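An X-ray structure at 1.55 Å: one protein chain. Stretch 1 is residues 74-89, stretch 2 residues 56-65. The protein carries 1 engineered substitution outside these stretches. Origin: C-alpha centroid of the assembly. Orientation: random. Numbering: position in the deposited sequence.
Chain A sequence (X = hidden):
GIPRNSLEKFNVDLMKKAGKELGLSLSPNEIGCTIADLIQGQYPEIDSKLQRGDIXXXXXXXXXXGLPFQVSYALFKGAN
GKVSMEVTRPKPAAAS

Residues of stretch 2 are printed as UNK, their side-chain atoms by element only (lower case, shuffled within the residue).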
# COMPACT_ATOMS: atom_id res chain seq x y z
N ALA A 74 16.19 7.96 -4.58
CA ALA A 74 17.11 9.01 -4.16
C ALA A 74 18.32 8.41 -3.47
O ALA A 74 19.44 8.90 -3.64
CB ALA A 74 16.39 10.00 -3.23
N LEU A 75 18.11 7.35 -2.70
CA LEU A 75 19.22 6.71 -2.00
C LEU A 75 20.21 6.11 -3.00
O LEU A 75 21.43 6.28 -2.89
CB LEU A 75 18.70 5.62 -1.05
CG LEU A 75 17.77 6.10 0.06
CD1 LEU A 75 17.25 4.91 0.84
CD2 LEU A 75 18.51 7.06 0.97
N PHE A 76 19.67 5.39 -3.99
CA PHE A 76 20.53 4.80 -5.02
C PHE A 76 21.27 5.90 -5.78
O PHE A 76 22.49 5.82 -6.00
CB PHE A 76 19.71 4.01 -6.04
CG PHE A 76 19.34 2.60 -5.61
CD1 PHE A 76 18.26 2.37 -4.77
CD2 PHE A 76 20.05 1.51 -6.10
CE1 PHE A 76 17.90 1.06 -4.41
CE2 PHE A 76 19.71 0.21 -5.76
CZ PHE A 76 18.62 -0.02 -4.91
N LYS A 77 20.54 6.92 -6.20
CA LYS A 77 21.12 8.00 -6.99
C LYS A 77 22.19 8.78 -6.23
O LYS A 77 23.13 9.30 -6.83
CB LYS A 77 20.02 8.96 -7.46
CG LYS A 77 20.40 9.85 -8.64
CD LYS A 77 20.33 9.09 -9.96
CE LYS A 77 20.45 10.01 -11.15
NZ LYS A 77 20.22 9.29 -12.44
N GLY A 78 22.05 8.85 -4.91
CA GLY A 78 23.00 9.59 -4.10
C GLY A 78 24.29 8.88 -3.75
O GLY A 78 25.18 9.48 -3.13
N ALA A 79 24.43 7.61 -4.12
CA ALA A 79 25.64 6.86 -3.82
C ALA A 79 26.72 7.12 -4.87
O ALA A 79 26.58 6.72 -6.03
CB ALA A 79 25.33 5.36 -3.76
N ASN A 80 27.79 7.79 -4.46
CA ASN A 80 28.89 8.11 -5.38
C ASN A 80 30.08 7.17 -5.23
O ASN A 80 30.96 7.14 -6.10
CB ASN A 80 29.39 9.53 -5.14
CG ASN A 80 28.37 10.58 -5.48
OD1 ASN A 80 28.26 11.60 -4.79
ND2 ASN A 80 27.61 10.35 -6.55
N GLY A 81 30.11 6.42 -4.14
CA GLY A 81 31.22 5.51 -3.90
C GLY A 81 30.81 4.12 -3.44
O GLY A 81 30.29 3.33 -4.22
N LYS A 82 31.05 3.83 -2.17
CA LYS A 82 30.71 2.53 -1.62
C LYS A 82 29.22 2.23 -1.68
O LYS A 82 28.38 3.07 -1.35
CB LYS A 82 31.20 2.42 -0.16
CG LYS A 82 32.71 2.26 -0.01
CD LYS A 82 33.20 0.96 -0.65
CE LYS A 82 34.67 0.71 -0.34
NZ LYS A 82 35.22 -0.43 -1.14
N VAL A 83 28.90 1.01 -2.11
CA VAL A 83 27.53 0.56 -2.22
C VAL A 83 27.45 -0.82 -1.55
O VAL A 83 28.18 -1.74 -1.93
CB VAL A 83 27.08 0.43 -3.68
CG1 VAL A 83 25.78 -0.35 -3.78
CG2 VAL A 83 26.89 1.82 -4.28
N SER A 84 26.59 -0.93 -0.55
CA SER A 84 26.40 -2.18 0.18
C SER A 84 24.91 -2.49 0.19
O SER A 84 24.13 -1.73 0.76
CB SER A 84 26.90 -2.05 1.61
OG SER A 84 26.69 -3.25 2.33
N MET A 85 24.53 -3.60 -0.42
CA MET A 85 23.12 -3.95 -0.49
C MET A 85 22.81 -5.32 0.09
O MET A 85 23.67 -6.21 0.09
CB MET A 85 22.66 -3.96 -1.94
CG MET A 85 23.01 -2.69 -2.72
SD MET A 85 22.43 -2.70 -4.41
CE MET A 85 23.82 -3.47 -5.24
N GLU A 86 21.59 -5.46 0.60
CA GLU A 86 21.09 -6.76 1.07
C GLU A 86 20.05 -7.05 -0.00
O GLU A 86 19.29 -6.16 -0.42
CB GLU A 86 20.44 -6.69 2.45
CG GLU A 86 21.47 -6.43 3.54
CD GLU A 86 20.95 -6.67 4.94
OE1 GLU A 86 19.74 -6.92 5.10
OE2 GLU A 86 21.77 -6.61 5.88
N VAL A 87 20.00 -8.31 -0.43
CA VAL A 87 19.13 -8.72 -1.53
C VAL A 87 18.50 -10.10 -1.29
O VAL A 87 19.09 -10.94 -0.62
CB VAL A 87 19.99 -8.82 -2.84
CG1 VAL A 87 19.09 -8.98 -4.06
CG2 VAL A 87 20.92 -7.59 -2.98
N THR A 88 17.31 -10.31 -1.82
CA THR A 88 16.67 -11.62 -1.73
C THR A 88 16.31 -12.08 -3.15
O THR A 88 15.97 -11.26 -4.01
CB THR A 88 15.42 -11.61 -0.82
OG1 THR A 88 15.01 -12.97 -0.57
CG2 THR A 88 14.26 -10.87 -1.48
N ARG A 89 16.43 -13.38 -3.40
CA ARG A 89 16.12 -13.98 -4.71
C ARG A 89 14.77 -14.67 -4.50
O ARG A 89 14.70 -15.76 -3.93
CB ARG A 89 17.19 -15.01 -5.10
CG ARG A 89 16.95 -15.63 -6.48
CD ARG A 89 18.27 -16.00 -7.13
NE ARG A 89 19.11 -14.82 -7.28
CZ ARG A 89 20.42 -14.84 -7.47
NH1 ARG A 89 21.06 -16.00 -7.55
NH2 ARG A 89 21.10 -13.70 -7.56
N UNK A 56 16.20 -5.94 -4.08
CA UNK A 56 17.13 -5.27 -3.17
C UNK A 56 16.28 -4.76 -2.01
O UNK A 56 15.35 -3.97 -2.21
c UNK A 56 17.83 -4.10 -3.90
c UNK A 56 18.59 -4.65 -5.12
c UNK A 56 19.09 -3.59 -6.11
c UNK A 56 18.78 -3.38 -2.94
N UNK A 57 16.62 -5.19 -0.80
CA UNK A 57 15.86 -4.85 0.40
C UNK A 57 16.50 -3.87 1.38
O UNK A 57 15.83 -3.36 2.29
c UNK A 57 14.59 -7.01 0.30
o UNK A 57 16.67 -6.86 1.48
c UNK A 57 15.47 -6.13 1.17
N UNK A 58 17.80 -3.63 1.23
CA UNK A 58 18.50 -2.67 2.08
C UNK A 58 19.59 -2.03 1.23
O UNK A 58 20.26 -2.71 0.46
n UNK A 58 19.04 -3.68 7.87
c UNK A 58 19.11 -3.35 3.32
c UNK A 58 18.76 -3.33 6.44
c UNK A 58 19.67 -2.34 4.33
c UNK A 58 20.02 -2.96 5.67
N UNK A 59 19.75 -0.72 1.34
CA UNK A 59 20.75 -0.02 0.54
C UNK A 59 21.55 0.88 1.46
O UNK A 59 20.99 1.76 2.11
c UNK A 59 21.58 2.72 -1.26
c UNK A 59 23.00 2.52 -3.23
c UNK A 59 22.47 1.27 -3.47
c UNK A 59 20.08 0.83 -0.55
c UNK A 59 21.06 1.45 -1.50
c UNK A 59 22.56 3.26 -2.12
c UNK A 59 21.50 0.74 -2.61
N UNK A 60 22.86 0.65 1.51
CA UNK A 60 23.77 1.41 2.37
C UNK A 60 23.22 1.64 3.77
O UNK A 60 23.23 2.76 4.28
o UNK A 60 25.64 1.48 0.35
n UNK A 60 25.52 3.69 -0.04
c UNK A 60 24.15 2.74 1.72
c UNK A 60 25.17 2.59 0.61
N UNK A 61 22.71 0.57 4.37
CA UNK A 61 22.20 0.63 5.73
C UNK A 61 20.73 0.98 5.92
O UNK A 61 20.19 0.76 7.00
N UNK A 62 20.09 1.51 4.88
CA UNK A 62 18.68 1.87 5.01
C UNK A 62 17.77 0.77 4.48
O UNK A 62 17.87 0.38 3.32
c UNK A 62 18.38 3.17 4.25
o UNK A 62 19.55 5.24 4.28
c UNK A 62 18.93 4.39 4.96
o UNK A 62 18.71 4.52 6.18
N UNK A 63 16.88 0.27 5.35
CA UNK A 63 15.93 -0.75 4.95
C UNK A 63 14.97 -0.12 3.94
O UNK A 63 14.49 1.00 4.16
c UNK A 63 15.16 -1.25 6.17
N UNK A 64 14.70 -0.82 2.84
CA UNK A 64 13.82 -0.28 1.81
C UNK A 64 12.36 -0.66 1.95
O UNK A 64 11.51 -0.11 1.25
c UNK A 64 15.98 1.17 0.20
c UNK A 64 15.77 -0.32 0.04
c UNK A 64 14.33 -0.70 0.42
c UNK A 64 16.04 -0.75 -1.40
N UNK A 65 12.04 -1.59 2.84
CA UNK A 65 10.64 -1.98 3.00
C UNK A 65 9.75 -0.78 3.32
O UNK A 65 10.08 0.05 4.18
c UNK A 65 12.46 -3.38 5.60
o UNK A 65 12.71 -3.84 6.73
c UNK A 65 11.11 -2.69 5.40
c UNK A 65 10.48 -3.05 4.10
o UNK A 65 13.25 -3.44 4.63
O HOH W 1 17.29 -6.64 4.13
O HOH W 2 18.72 -6.37 7.59
O HOH W 3 22.93 -2.15 3.29

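Position 56 has four side-chain carbons, forked at the first, with one arm two carbons long. The long arm ends 3.8 Å from Phe 76 CZ and 3.9 Å from Met 85 SD. This is Ile 56, and the atom making both contacts is its CD1; a beta-branched, wholly apolar chain suits a buried strand position facing Val 87.

At position 57 one carbon carries an oxygen and a carbon, and the backbone N donates to Glu 86 O (2.9 Å). This is Thr 57; its OG1 shares a water with Glu 86 OE1, so the buried hydroxyl has a polar partner.

Position 58 shows four carbons in a row ending in nitrogen; its CB lies 3.7 Å from Glu 86 CB on the sheet face those two share. It is Lys 58. NZ stays 4.3 Å from Glu 86 OE1, too far for a salt bridge, but a water accepts from NZ and donates to OE1, linking the opposite charges.

Position 59 is one carbon followed by a six-carbon ring, stacked face-to-face on that of Phe 76, centroids 4.3 Å apart and planes at 30°. With no polar atom, it is Phe 59. Ala 79 CB meets its edge, 3.7 Å from CZ. A broad, flat apolar group fills this pocket between helix and strand.

Position 60 has two carbons, the second bearing oxygen and nitrogen. The oxygen lies 2.7 Å from Ser 84 N, a donor, and the nitrogen 3.2 Å from Lys 82 O, an acceptor. Such an amide is Asn 60: OD1 accepts and ND2 donates, so the side chain continues the strand pairing where the backbone turns.

Position 61 has no side chain: Gly 61. At phi 89° and psi -16°, a CB would jam against the preceding carbonyl oxygen.

Position 62 has two carbons, the second with two oxygens, one of them 3.9 Å from Leu 75 CD2. It is Asp 62, which closes the type I' turn begun at Phe 59; partly exposed, its carboxylate can stay hydrated.

Position 63 has a single carbon pointing away from stretch 1: Ala 63, on which this contact places no demand.

Position 64 has four carbons, forked at the second; one end carbon lies 4.0 Å from Leu 75 CD1, the other 4.0 Å from Phe 76 CE1. Buried Leu 64 offers both apolar branches.

Position 65, three carbons with two oxygens on the third, is beyond reach of stretch 1: Glu 65, whose partial exposure suits a charge.

The contact combines antiparallel strand pairing, bulged between Glu 86 and Val 87, with Phe 59 packed against helix and strand.

Stretch 2, residues 56-65: ITKFNGDALE
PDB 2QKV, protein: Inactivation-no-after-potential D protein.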